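Local coordinates for LPXTG cell wall surface protein (Streptococcus gordonii, PDB 4IGB), which is probably a surface adhesin held on the streptococcal cell wall through its LPXTG signal, represented here by its two N-terminal domains, N1 and N2, at residues V38-K43 with V47-L52; S53-E58 with S142-S147; V76-K81 with Y164-A169; L119-A124 with D203-K208. All coordinates share one frame; numbering follows the deposited sequence.

In the fold
All four contacts belong to the N-terminal (N1) domain, and segment 164-169 ties them together. Its Tyr-164 OH hydrogen-bonds to Asp-48 OD2 of contact 1 at 2.7 Å, its Asn-167 ND2 to Glu-58 O of contact 2 at 2.9 Å. Contacts 3 and 4 lie nearest, centres about 14 Å apart, joined by a backbone bond from Leu-119 N to Ala-169 O. Contacts 1 and 2 follow one another along the chain, whereas contacts 1 and 4 stay about 17 Å apart at their nearest atoms. The sodium ion, bound by Asp-198, Asp-200 and Thr-248, is about 9 Å from the side chain of Tyr-57 in contact 2; a sulfate ion, probably from the crystallisation liquor, is about 5 Å from the same side chain.

Contact 1 (V38-K43 with V47-L52); sequences VSVLSK and VDQFHL
Lys-43 and Val-47 are where the two strands come nearest, CA atoms 6.5 Å apart, at the two ends of a three-residue connection; no hydrogen bond joins their backbones, and each strand belongs to a different sheet. Lys-43 makes the link. Its CG sits between the backbone N and the carbonyl carbon (chi1 64°), and from there the extended chain runs square across Gln-49, passing CD 4.2 Å from Val-47 CG1. At the end, NZ gives a hydrogen bond to Gln-49 OE1 at 2.7 Å, tilted 26° out of the carbonyl plane. A water sits beside it: it accepts from Lys-43 NZ at 3.0 Å and from Gln-49 N at 2.8 Å, and donates to Val-47 O, so the ammonium also reaches the backbone of the other strand. Val-40 adds a methyl: CG2 lies 3.6 Å from Gln-49 OE1 and close to NE2 as well. That NE2 hydrogen-bonds to Glu-70, so the amide is gripped at both ends and its rotation is fixed. Strand 38-43, turned at a classic beta bulge where Leu-41 and Ser-42 face Ser-91, edges the sheet beside strand 84-100, while strand 47-53 edges the other sheet beside strand 68-75.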
loop_
_atom_site.group_PDB
_atom_site.type_symbol
_atom_site.label_atom_id
_atom_site.label_comp_id
_atom_site.label_asym_id
_atom_site.label_seq_id
_atom_site.Cartn_x
_atom_site.Cartn_y
_atom_site.Cartn_z
ATOM N N VAL B 38 -3.924 -14.487 9.782
ATOM C CA VAL B 38 -4.840 -14.616 8.656
ATOM C C VAL B 38 -6.091 -15.390 9.059
ATOM O O VAL B 38 -6.032 -16.296 9.890
ATOM C CB VAL B 38 -4.170 -15.313 7.457
ATOM C CG1 VAL B 38 -3.824 -16.758 7.809
ATOM C CG2 VAL B 38 -5.076 -15.281 6.242
ATOM N N SER B 39 -7.227 -15.006 8.497
ATOM C CA SER B 39 -8.452 -15.795 8.615
ATOM C C SER B 39 -9.136 -15.880 7.256
ATOM O O SER B 39 -8.976 -15.002 6.410
ATOM C CB SER B 39 -9.388 -15.207 9.675
ATOM O OG SER B 39 -9.652 -13.837 9.429
ATOM N N VAL B 40 -9.856 -16.967 7.025
ATOM C CA VAL B 40 -10.570 -17.138 5.775
ATOM C C VAL B 40 -12.006 -16.663 5.993
ATOM O O VAL B 40 -12.746 -17.264 6.765
ATOM C CB VAL B 40 -10.555 -18.619 5.324
ATOM C CG1 VAL B 40 -11.433 -18.821 4.102
ATOM C CG2 VAL B 40 -9.125 -19.065 5.022
ATOM N N LEU B 41 -12.378 -15.570 5.335
ATOM C CA LEU B 41 -13.738 -15.034 5.425
ATOM C C LEU B 41 -14.703 -15.910 4.625
ATOM O O LEU B 41 -15.840 -16.145 5.030
ATOM C CB LEU B 41 -13.779 -13.591 4.905
ATOM C CG LEU B 41 -12.893 -12.561 5.616
ATOM C CD1 LEU B 41 -13.255 -11.124 5.192
ATOM C CD2 LEU B 41 -13.023 -12.710 7.126
ATOM N N SER B 42 -14.251 -16.383 3.475
ATOM C CA SER B 42 -15.000 -17.392 2.747
ATOM C C SER B 42 -14.067 -18.055 1.758
ATOM O O SER B 42 -13.046 -17.483 1.384
ATOM C CB SER B 42 -16.182 -16.765 2.004
ATOM O OG SER B 42 -15.724 -15.901 0.968
ATOM N N LYS B 43 -14.418 -19.259 1.330
ATOM C CA LYS B 43 -13.695 -19.916 0.262
ATOM C C LYS B 43 -14.650 -20.872 -0.432
ATOM O O LYS B 43 -15.510 -21.466 0.207
ATOM C CB LYS B 43 -12.464 -20.665 0.801
ATOM C CG LYS B 43 -12.790 -21.808 1.735
ATOM C CD LYS B 43 -11.557 -22.638 2.058
ATOM C CE LYS B 43 -11.932 -23.782 2.971
ATOM N NZ LYS B 43 -10.748 -24.305 3.705
ATOM N N VAL B 47 -11.601 -24.864 -3.420
ATOM C CA VAL B 47 -10.322 -24.608 -2.779
ATOM C C VAL B 47 -9.932 -25.708 -1.791
ATOM O O VAL B 47 -10.713 -26.087 -0.923
ATOM C CB VAL B 47 -10.311 -23.257 -2.051
ATOM C CG1 VAL B 47 -9.018 -23.095 -1.269
ATOM C CG2 VAL B 47 -10.463 -22.121 -3.040
ATOM N N ASP B 48 -8.723 -26.229 -1.959
ATOM C CA ASP B 48 -8.124 -27.159 -1.013
ATOM C C ASP B 48 -7.134 -26.379 -0.158
ATOM O O ASP B 48 -6.090 -25.947 -0.645
ATOM C CB ASP B 48 -7.400 -28.259 -1.786
ATOM C CG ASP B 48 -6.895 -29.369 -0.897
ATOM O OD1 ASP B 48 -7.483 -29.617 0.166
ATOM O OD2 ASP B 48 -5.901 -30.011 -1.271
ATOM N N GLN B 49 -7.476 -26.189 1.110
ATOM C CA GLN B 49 -6.620 -25.460 2.037
ATOM C C GLN B 49 -6.012 -26.415 3.053
ATOM O O GLN B 49 -6.708 -27.255 3.621
ATOM C CB GLN B 49 -7.417 -24.366 2.751
ATOM C CG GLN B 49 -6.646 -23.631 3.835
ATOM C CD GLN B 49 -7.529 -22.709 4.653
ATOM O OE1 GLN B 49 -8.733 -22.614 4.417
ATOM N NE2 GLN B 49 -6.935 -22.024 5.623
ATOM N N PHE B 50 -4.709 -26.287 3.280
ATOM C CA PHE B 50 -4.021 -27.136 4.243
ATOM C C PHE B 50 -2.709 -26.519 4.716
ATOM O O PHE B 50 -2.066 -25.762 3.989
ATOM C CB PHE B 50 -3.772 -28.528 3.655
ATOM C CG PHE B 50 -3.019 -28.514 2.356
ATOM C CD1 PHE B 50 -1.637 -28.534 2.342
ATOM C CD2 PHE B 50 -3.697 -28.489 1.150
ATOM C CE1 PHE B 50 -0.943 -28.524 1.148
ATOM C CE2 PHE B 50 -3.008 -28.480 -0.047
ATOM C CZ PHE B 50 -1.631 -28.497 -0.047
ATOM N N HIS B 51 -2.322 -26.851 5.942
ATOM C CA HIS B 51 -1.078 -26.359 6.512
ATOM C C HIS B 51 0.084 -27.254 6.101
ATOM O O HIS B 51 -0.048 -28.474 6.055
ATOM C CB HIS B 51 -1.179 -26.294 8.036
ATOM C CG HIS B 51 0.035 -25.722 8.700
ATOM N ND1 HIS B 51 0.080 -24.434 9.187
ATOM C CD2 HIS B 51 1.250 -26.263 8.957
ATOM C CE1 HIS B 51 1.269 -24.207 9.716
ATOM N NE2 HIS B 51 1.997 -25.300 9.589
ATOM N N LEU B 52 1.219 -26.636 5.801
ATOM C CA LEU B 52 2.414 -27.372 5.412
ATOM C C LEU B 52 3.577 -26.992 6.317
ATOM O O LEU B 52 3.829 -25.811 6.550
ATOM C CB LEU B 52 2.769 -27.078 3.954
ATOM C CG LEU B 52 2.755 -28.260 2.984
ATOM C CD1 LEU B 52 1.619 -29.214 3.309
ATOM C CD2 LEU B 52 2.656 -27.771 1.549
HETATM O O HOH W 1 -10.076 -26.601 1.937
#

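Contact 2 (S53-E58 with S142-S147); sequences SNPHYE and SELWES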
loop_
_atom_site.group_PDB
_atom_site.type_symbol
_atom_site.label_atom_id
_atom_site.label_comp_id
_atom_site.label_asym_id
_atom_site.label_seq_id
_atom_site.Cartn_x
_atom_site.Cartn_y
_atom_site.Cartn_z
ATOM N N SER B 53 4.284 -27.991 6.832
ATOM C CA SER B 53 5.426 -27.722 7.700
ATOM C C SER B 53 6.728 -28.131 6.995
ATOM O O SER B 53 6.918 -29.291 6.661
ATOM C CB SER B 53 5.271 -28.473 9.022
ATOM O OG SER B 53 6.339 -28.164 9.899
ATOM N N ASN B 54 7.617 -27.175 6.772
ATOM C CA ASN B 54 8.813 -27.418 5.973
ATOM C C ASN B 54 8.450 -28.030 4.631
ATOM O O ASN B 54 8.814 -29.177 4.349
ATOM C CB ASN B 54 9.795 -28.334 6.705
ATOM C CG ASN B 54 10.034 -27.904 8.133
ATOM O OD1 ASN B 54 10.249 -26.715 8.416
ATOM N ND2 ASN B 54 9.979 -28.871 9.053
ATOM N N PRO B 55 7.720 -27.278 3.816
ATOM C CA PRO B 55 7.254 -27.783 2.523
ATOM C C PRO B 55 8.401 -28.029 1.551
ATOM O O PRO B 55 9.420 -27.342 1.606
ATOM C CB PRO B 55 6.369 -26.647 2.011
ATOM C CG PRO B 55 6.951 -25.426 2.619
ATOM C CD PRO B 55 7.467 -25.835 3.970
ATOM N N HIS B 56 8.226 -29.004 0.668
ATOM C CA HIS B 56 9.197 -29.270 -0.380
ATOM C C HIS B 56 8.852 -28.416 -1.592
ATOM O O HIS B 56 7.689 -28.324 -1.981
ATOM C CB HIS B 56 9.196 -30.752 -0.752
ATOM C CG HIS B 56 9.667 -31.649 0.349
ATOM N ND1 HIS B 56 10.967 -32.098 0.438
ATOM C CD2 HIS B 56 9.014 -32.177 1.410
ATOM C CE1 HIS B 56 11.095 -32.866 1.504
ATOM N NE2 HIS B 56 9.924 -32.931 2.113
ATOM N N TYR B 57 9.861 -27.782 -2.178
ATOM C CA TYR B 57 9.632 -26.878 -3.297
ATOM C C TYR B 57 9.393 -27.607 -4.615
ATOM O O TYR B 57 10.263 -28.321 -5.112
ATOM C CB TYR B 57 10.793 -25.894 -3.449
ATOM C CG TYR B 57 10.597 -24.907 -4.576
ATOM C CD1 TYR B 57 9.891 -23.729 -4.379
ATOM C CD2 TYR B 57 11.111 -25.157 -5.841
ATOM C CE1 TYR B 57 9.706 -22.827 -5.405
ATOM C CE2 TYR B 57 10.931 -24.259 -6.875
ATOM C CZ TYR B 57 10.227 -23.096 -6.651
ATOM O OH TYR B 57 10.045 -22.199 -7.677
ATOM N N GLU B 58 8.205 -27.410 -5.176
ATOM C CA GLU B 58 7.865 -27.932 -6.506
ATOM C C GLU B 58 7.614 -29.450 -6.607
ATOM O O GLU B 58 6.630 -29.883 -7.225
ATOM C CB GLU B 58 8.895 -27.498 -7.562
ATOM C CG GLU B 58 8.553 -28.017 -8.957
ATOM C CD GLU B 58 9.334 -27.335 -10.056
ATOM O OE1 GLU B 58 10.417 -26.783 -9.771
ATOM O OE2 GLU B 58 8.849 -27.344 -11.207
ATOM N N SER B 142 3.557 -17.723 3.826
ATOM C CA SER B 142 4.708 -18.228 4.564
ATOM C C SER B 142 5.783 -17.176 4.599
ATOM O O SER B 142 5.708 -16.164 3.899
ATOM C CB SER B 142 5.304 -19.445 3.870
ATOM O OG SER B 142 6.102 -19.018 2.778
ATOM N N GLU B 143 6.814 -17.429 5.394
ATOM C CA GLU B 143 7.972 -16.562 5.339
ATOM C C GLU B 143 9.197 -17.303 4.821
ATOM O O GLU B 143 10.312 -16.999 5.207
ATOM C CB GLU B 143 8.207 -15.874 6.687
ATOM C CG GLU B 143 7.088 -14.898 7.041
ATOM C CD GLU B 143 7.246 -14.258 8.411
ATOM O OE1 GLU B 143 7.213 -13.022 8.494
ATOM O OE2 GLU B 143 7.378 -14.989 9.411
ATOM N N LEU B 144 8.987 -18.268 3.930
ATOM C CA LEU B 144 10.115 -18.974 3.313
ATOM C C LEU B 144 11.054 -18.024 2.573
ATOM O O LEU B 144 12.263 -18.238 2.558
ATOM C CB LEU B 144 9.655 -20.025 2.299
ATOM C CG LEU B 144 8.800 -21.232 2.668
ATOM C CD1 LEU B 144 9.008 -22.314 1.612
ATOM C CD2 LEU B 144 9.128 -21.742 4.063
ATOM N N TRP B 145 10.487 -16.998 1.937
ATOM C CA TRP B 145 11.221 -16.154 1.001
ATOM C C TRP B 145 11.468 -14.756 1.559
ATOM O O TRP B 145 12.588 -14.253 1.505
ATOM C CB TRP B 145 10.463 -16.076 -0.326
ATOM C CG TRP B 145 10.016 -17.425 -0.785
ATOM C CD1 TRP B 145 8.732 -17.843 -0.997
ATOM C CD2 TRP B 145 10.854 -18.550 -1.067
ATOM N NE1 TRP B 145 8.722 -19.160 -1.405
ATOM C CE2 TRP B 145 10.015 -19.616 -1.453
ATOM C CE3 TRP B 145 12.237 -18.760 -1.030
ATOM C CZ2 TRP B 145 10.511 -20.873 -1.806
ATOM C CZ3 TRP B 145 12.731 -20.016 -1.377
ATOM C CH2 TRP B 145 11.868 -21.053 -1.757
ATOM N N GLU B 146 10.410 -14.137 2.077
ATOM C CA GLU B 146 10.503 -12.849 2.752
ATOM C C GLU B 146 9.653 -12.913 4.006
ATOM O O GLU B 146 8.767 -13.765 4.121
ATOM C CB GLU B 146 9.905 -11.720 1.908
ATOM C CG GLU B 146 10.325 -11.636 0.466
ATOM C CD GLU B 146 9.567 -10.535 -0.273
ATOM O OE1 GLU B 146 8.795 -9.787 0.377
ATOM O OE2 GLU B 146 9.738 -10.423 -1.503
ATOM N N SER B 147 9.908 -11.984 4.918
ATOM C CA SER B 147 9.055 -11.774 6.074
ATOM C C SER B 147 7.696 -11.219 5.635
ATOM O O SER B 147 7.598 -10.484 4.653
ATOM C CB SER B 147 9.714 -10.783 7.039
ATOM O OG SER B 147 10.864 -11.344 7.652
#
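Pro-55, just before the short strand 56-57, and Tyr-57 on it face Leu-144 and Trp-145 in an irregular loop, with no hydrogen bond passing between the two segments. The contact consists of two apolar touches. In the first, Pro-55 CG meets Leu-144 CD1 at 3.9 Å as the two side chains pass alongside, pointing opposite ways. In the second, Tyr-57 and Trp-145 are set nearly perpendicular as side chains, and the touching atom of the indole is CZ2, 3.9 Å from Tyr-57 CD1 and 4.2 Å from CE1 of the same ring. Tyr-57 carries its CG anti to the backbone N (chi1 -179°), which swings the phenol out to meet the benzo end of the indole. The loop is the connection of a beta hairpin, linking strands 135-142 and 149-153, which pair directly in the six-stranded antiparallel sheet of the N-terminal domain. An ST turn shapes its start: Ser-142 OG accepts from Leu-144 N at 3.2 Å, nearly straight at 170°. Just beyond, Leu-144 lays its CB over the centre of one face of the Trp-145 ring, 3.7 Å above the plane, so neighbours in sequence pack on each other while both reach across the contact. The indole is held further by a hydrogen bond from NE1 to the hydroxyl of Tyr-157, and its ring also meets Tyr-65. Met-69 of strand 68-75 packs against both Pro-55 and Leu-144.

Contact 3 (V76-K81 with Y164-A169); sequences VDKSKK and YIMNKA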
loop_
_atom_site.group_PDB
_atom_site.type_symbol
_atom_site.label_atom_id
_atom_site.label_comp_id
_atom_site.label_asym_id
_atom_site.label_seq_id
_atom_site.Cartn_x
_atom_site.Cartn_y
_atom_site.Cartn_z
ATOM N N VAL B 76 -9.207 -29.346 -9.764
ATOM C CA VAL B 76 -9.580 -29.276 -11.172
ATOM C C VAL B 76 -10.488 -30.428 -11.596
ATOM O O VAL B 76 -10.537 -31.467 -10.945
ATOM C CB VAL B 76 -8.343 -29.189 -12.102
ATOM C CG1 VAL B 76 -7.514 -27.986 -11.734
ATOM C CG2 VAL B 76 -7.510 -30.432 -12.005
ATOM N N ASP B 77 -11.236 -30.225 -12.673
ATOM C CA ASP B 77 -11.958 -31.327 -13.291
ATOM C C ASP B 77 -10.966 -32.030 -14.211
ATOM O O ASP B 77 -10.591 -31.495 -15.250
ATOM C CB ASP B 77 -13.154 -30.810 -14.088
ATOM C CG ASP B 77 -14.058 -31.933 -14.578
ATOM O OD1 ASP B 77 -13.550 -33.043 -14.851
ATOM O OD2 ASP B 77 -15.279 -31.702 -14.682
ATOM N N LYS B 78 -10.515 -33.212 -13.810
ATOM C CA LYS B 78 -9.457 -33.903 -14.540
ATOM C C LYS B 78 -9.921 -34.387 -15.913
ATOM O O LYS B 78 -9.103 -34.748 -16.760
ATOM C CB LYS B 78 -8.908 -35.072 -13.715
ATOM C CG LYS B 78 -8.155 -34.643 -12.462
ATOM C CD LYS B 78 -8.110 -35.756 -11.415
ATOM C CE LYS B 78 -7.455 -37.027 -11.962
ATOM N NZ LYS B 78 -6.040 -36.785 -12.349
ATOM N N SER B 79 -11.232 -34.371 -16.139
ATOM C CA SER B 79 -11.772 -34.860 -17.402
ATOM C C SER B 79 -11.850 -33.752 -18.431
ATOM O O SER B 79 -12.156 -34.002 -19.595
ATOM C CB SER B 79 -13.165 -35.459 -17.208
ATOM O OG SER B 79 -14.152 -34.441 -17.119
ATOM N N LYS B 80 -11.592 -32.520 -18.000
ATOM C CA LYS B 80 -11.734 -31.373 -18.889
ATOM C C LYS B 80 -10.397 -30.732 -19.210
ATOM O O LYS B 80 -9.901 -29.859 -18.480
ATOM C CB LYS B 80 -12.701 -30.346 -18.306
ATOM C CG LYS B 80 -14.143 -30.795 -18.307
ATOM C CD LYS B 80 -15.035 -29.749 -17.672
ATOM C CE LYS B 80 -16.495 -30.202 -17.673
ATOM N NZ LYS B 80 -17.392 -29.144 -17.130
ATOM N N LYS B 81 -9.811 -31.170 -20.316
ATOM C CA LYS B 81 -8.510 -30.667 -20.712
ATOM C C LYS B 81 -8.693 -29.338 -21.429
ATOM O O LYS B 81 -8.589 -29.235 -22.649
ATOM C CB LYS B 81 -7.756 -31.711 -21.542
ATOM C CG LYS B 81 -7.380 -32.938 -20.704
ATOM C CD LYS B 81 -7.231 -34.198 -21.541
ATOM C CE LYS B 81 -7.012 -35.409 -20.643
ATOM N NZ LYS B 81 -8.029 -35.476 -19.545
ATOM N N TYR B 164 -0.567 -34.149 -4.238
ATOM C CA TYR B 164 -1.530 -34.324 -5.319
ATOM C C TYR B 164 -1.669 -33.072 -6.183
ATOM O O TYR B 164 -2.672 -32.890 -6.875
ATOM C CB TYR B 164 -2.894 -34.777 -4.773
ATOM C CG TYR B 164 -3.305 -34.053 -3.522
ATOM C CD1 TYR B 164 -3.754 -32.739 -3.581
ATOM C CD2 TYR B 164 -3.225 -34.670 -2.274
ATOM C CE1 TYR B 164 -4.125 -32.050 -2.433
ATOM C CE2 TYR B 164 -3.591 -33.995 -1.122
ATOM C CZ TYR B 164 -4.042 -32.679 -1.208
ATOM O OH TYR B 164 -4.411 -31.983 -0.079
ATOM N N ILE B 165 -0.654 -32.217 -6.153
ATOM C CA ILE B 165 -0.682 -30.978 -6.926
ATOM C C ILE B 165 -0.017 -31.152 -8.285
ATOM O O ILE B 165 1.113 -31.623 -8.374
ATOM C CB ILE B 165 -0.001 -29.824 -6.180
ATOM C CG1 ILE B 165 -0.428 -29.807 -4.708
ATOM C CG2 ILE B 165 -0.337 -28.492 -6.849
ATOM C CD1 ILE B 165 0.374 -28.853 -3.851
ATOM N N MET B 166 -0.718 -30.762 -9.345
ATOM C CA MET B 166 -0.203 -30.896 -10.705
ATOM C C MET B 166 0.962 -29.961 -10.994
ATOM O O MET B 166 0.923 -28.784 -10.630
ATOM C CB MET B 166 -1.308 -30.608 -11.719
ATOM C CG MET B 166 -2.441 -31.580 -11.681
ATOM S SD MET B 166 -3.641 -31.196 -12.975
ATOM C CE MET B 166 -4.797 -32.531 -12.671
ATOM N N ASN B 167 1.987 -30.490 -11.658
ATOM C CA ASN B 167 3.097 -29.678 -12.137
ATOM C C ASN B 167 2.964 -29.366 -13.619
ATOM O O ASN B 167 2.796 -30.265 -14.442
ATOM C CB ASN B 167 4.435 -30.384 -11.900
ATOM C CG ASN B 167 4.756 -30.535 -10.435
ATOM O OD1 ASN B 167 4.384 -31.533 -9.806
ATOM N ND2 ASN B 167 5.460 -29.549 -9.878
ATOM N N LYS B 168 3.047 -28.088 -13.953
ATOM C CA LYS B 168 3.121 -27.687 -15.348
ATOM C C LYS B 168 1.934 -28.186 -16.139
ATOM O O LYS B 168 2.084 -28.586 -17.295
ATOM C CB LYS B 168 4.413 -28.210 -15.983
ATOM C CG LYS B 168 5.673 -27.704 -15.315
ATOM C CD LYS B 168 6.896 -28.474 -15.811
ATOM C CE LYS B 168 8.155 -28.029 -15.100
ATOM N NZ LYS B 168 9.307 -28.886 -15.488
ATOM N N ALA B 169 0.758 -28.162 -15.522
ATOM C CA ALA B 169 -0.480 -28.552 -16.199
ATOM C C ALA B 169 -1.304 -27.346 -16.667
ATOM O O ALA B 169 -1.902 -27.364 -17.750
ATOM C CB ALA B 169 -1.313 -29.434 -15.292
#
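Val-76 and Met-166 meet without any ring between them; the flat group that matters is the carboxylate of Asp-77, and it works within its own segment. Ser-79 approaches Asp-77 OD1 twice from the same face. Its backbone N comes in on the anti side at 3.0 Å, 23° out of the plane, and its OG donates from above the plane at 2.7 Å, 37° out of it. One oxygen thus takes two bonds from the same residue. The bond from the backbone N makes an Asx turn, laid over a type I beta turn from Asp-77 to Lys-80, and the bend is also closed by Lys-80 N to Asp-77 O at 3.1 Å. This turn belongs to the loop leading from strand 68-75 to strand 84-100, and segment 164-169 is part of the approach to strand 170-182. The two loops touch through Met-166, whose chain is extended beyond CG (chi3 179°) and carries its methyl across to the residues at the start of the turn. CE meets Val-76 CG2, just ahead of the turn, tip to tip at 3.5 Å, tighter than a usual carbon contact, with the sulfur SD farther off at 4.1 Å from the same methyl. Lys-78 adds the flank: its CG lies 4.0 Å from Met-166 CE, the lysine chain running aslant the methionine. Past that point the lysine bends, and NZ hydrogen-bonds to the carbonyl oxygens of Met-128, Ser-130 and Lys-133, around the end of helix 122-129. Met-128 of that helix also packs on Met-166, while Val-76 rests on Val-136 and Leu-116.

Contact 4 (L119-A124 with D203-K208); sequences LNTAQA and DANNLK
Leu-119 and Leu-207 make the tight half of this contact: CD2 of the first comes within 3.6 Å of CD1 of the second, the two branched ends passing at a slant. The same CD2 methyl lies 3.9 Å from Asn-205 ND2, where the leucine lies crosswise to the amide side chain. Toward the other side the fit slackens. Thr-121 CG2 stands 4.2 Å from Asn-205 OD1, no hydrogen bond spans the segments, and none of the touching residues is fully buried, so this is a contact of two loops at the surface. Each loop is stiffened by its own bonds instead. Asp-203 opens an Asx turn over a type I beta turn running to Asn-206, and its OD1 is gripped from opposite faces of the carboxylate: Asn-205 N reaches it at 2.8 Å from well above the plane, and Leu-207 N at 2.9 Å on the syn side. The other carboxylate oxygen accepts from the backbone N of Glu-277. The two bonds to OD1 probably help to keep Asn-205 and Leu-207 in position for Leu-119. On the other segment, Thr-121 is the N-cap of helix 122-129; its OG1, between the backbone N and the carbonyl carbon (chi1 58°), accepts from Ala-124 N at 3.1 Å, close to straight at 166°. Leu-119 and Leu-207 both rest on Trp-171, so the contact brings the turn between strand 103-118 and helix 122-129 together with the loop before strand 210-214 over the start of strand 170-182.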
loop_
_atom_site.group_PDB
_atom_site.type_symbol
_atom_site.label_atom_id
_atom_site.label_comp_id
_atom_site.label_asym_id
_atom_site.label_seq_id
_atom_site.Cartn_x
_atom_site.Cartn_y
_atom_site.Cartn_z
ATOM N N LEU B 119 -2.336 -26.038 -20.416
ATOM C CA LEU B 119 -1.109 -25.862 -21.188
ATOM C C LEU B 119 -1.045 -26.686 -22.484
ATOM O O LEU B 119 -0.188 -26.448 -23.323
ATOM C CB LEU B 119 0.106 -26.168 -20.324
ATOM C CG LEU B 119 0.600 -25.032 -19.429
ATOM C CD1 LEU B 119 1.574 -25.578 -18.402
ATOM C CD2 LEU B 119 1.247 -23.933 -20.268
ATOM N N ASN B 120 -1.941 -27.651 -22.648
ATOM C CA ASN B 120 -1.967 -28.428 -23.889
ATOM C C ASN B 120 -0.607 -29.011 -24.281
ATOM O O ASN B 120 -0.119 -28.802 -25.388
ATOM C CB ASN B 120 -2.514 -27.576 -25.036
ATOM C CG ASN B 120 -4.018 -27.632 -25.126
ATOM O OD1 ASN B 120 -4.712 -26.639 -24.882
ATOM N ND2 ASN B 120 -4.539 -28.806 -25.476
ATOM N N THR B 121 0.003 -29.729 -23.351
ATOM C CA THR B 121 1.276 -30.376 -23.605
ATOM C C THR B 121 1.175 -31.800 -23.106
ATOM O O THR B 121 0.220 -32.150 -22.411
ATOM C CB THR B 121 2.413 -29.680 -22.862
ATOM O OG1 THR B 121 2.134 -29.680 -21.458
ATOM C CG2 THR B 121 2.565 -28.250 -23.348
ATOM N N ALA B 122 2.158 -32.623 -23.458
ATOM C CA ALA B 122 2.193 -33.990 -22.960
ATOM C C ALA B 122 2.236 -33.974 -21.432
ATOM O O ALA B 122 1.534 -34.740 -20.785
ATOM C CB ALA B 122 3.394 -34.747 -23.530
ATOM N N GLN B 123 3.059 -33.097 -20.857
ATOM C CA GLN B 123 3.101 -32.955 -19.405
ATOM C C GLN B 123 1.700 -32.676 -18.843
ATOM O O GLN B 123 1.220 -33.379 -17.951
ATOM C CB GLN B 123 4.079 -31.852 -19.002
ATOM C CG GLN B 123 4.101 -31.543 -17.510
ATOM C CD GLN B 123 4.507 -32.737 -16.663
ATOM O OE1 GLN B 123 5.185 -33.645 -17.136
ATOM N NE2 GLN B 123 4.081 -32.744 -15.405
ATOM N N ALA B 124 1.035 -31.665 -19.394
ATOM C CA ALA B 124 -0.307 -31.292 -18.938
ATOM C C ALA B 124 -1.266 -32.475 -19.020
ATOM O O ALA B 124 -2.004 -32.753 -18.083
ATOM C CB ALA B 124 -0.850 -30.097 -19.750
ATOM N N ASP B 203 9.137 -19.270 -19.824
ATOM C CA ASP B 203 9.299 -20.693 -20.122
ATOM C C ASP B 203 9.417 -20.946 -21.626
ATOM O O ASP B 203 9.439 -20.004 -22.419
ATOM C CB ASP B 203 8.182 -21.540 -19.488
ATOM C CG ASP B 203 6.807 -21.283 -20.098
ATOM O OD1 ASP B 203 6.722 -20.601 -21.143
ATOM O OD2 ASP B 203 5.802 -21.784 -19.527
ATOM N N ALA B 204 9.494 -22.215 -22.016
ATOM C CA ALA B 204 9.585 -22.564 -23.438
ATOM C C ALA B 204 8.237 -22.515 -24.163
ATOM O O ALA B 204 8.169 -22.776 -25.359
ATOM C CB ALA B 204 10.241 -23.934 -23.620
ATOM N N ASN B 205 7.162 -22.188 -23.445
ATOM C CA ASN B 205 5.866 -21.986 -24.087
ATOM C C ASN B 205 5.761 -20.522 -24.487
ATOM O O ASN B 205 4.713 -20.053 -24.945
ATOM C CB ASN B 205 4.720 -22.336 -23.139
ATOM C CG ASN B 205 4.909 -23.678 -22.458
ATOM O OD1 ASN B 205 4.917 -24.718 -23.118
ATOM N ND2 ASN B 205 5.065 -23.664 -21.135
ATOM N N ASN B 206 6.874 -19.818 -24.304
ATOM C CA ASN B 206 6.938 -18.361 -24.400
ATOM C C ASN B 206 5.876 -17.650 -23.565
ATOM O O ASN B 206 5.422 -16.556 -23.909
ATOM C CB ASN B 206 6.888 -17.885 -25.849
ATOM C CG ASN B 206 7.617 -16.567 -26.048
ATOM O OD1 ASN B 206 8.655 -16.316 -25.426
ATOM N ND2 ASN B 206 7.069 -15.710 -26.904
ATOM N N LEU B 207 5.475 -18.286 -22.472
ATOM C CA LEU B 207 4.693 -17.603 -21.455
ATOM C C LEU B 207 5.656 -16.753 -20.651
ATOM O O LEU B 207 6.819 -17.100 -20.500
ATOM C CB LEU B 207 3.996 -18.605 -20.541
ATOM C CG LEU B 207 2.916 -19.423 -21.228
ATOM C CD1 LEU B 207 2.434 -20.544 -20.317
ATOM C CD2 LEU B 207 1.783 -18.500 -21.633
ATOM N N LYS B 208 5.174 -15.644 -20.121
ATOM C CA LYS B 208 6.036 -14.747 -19.369
ATOM C C LYS B 208 5.351 -14.323 -18.085
ATOM O O LYS B 208 4.178 -13.968 -18.083
ATOM C CB LYS B 208 6.360 -13.517 -20.210
ATOM C CG LYS B 208 6.986 -13.852 -21.565
ATOM C CD LYS B 208 6.893 -12.685 -22.536
ATOM C CE LYS B 208 7.597 -13.014 -23.858
ATOM N NZ LYS B 208 7.345 -11.976 -24.903
#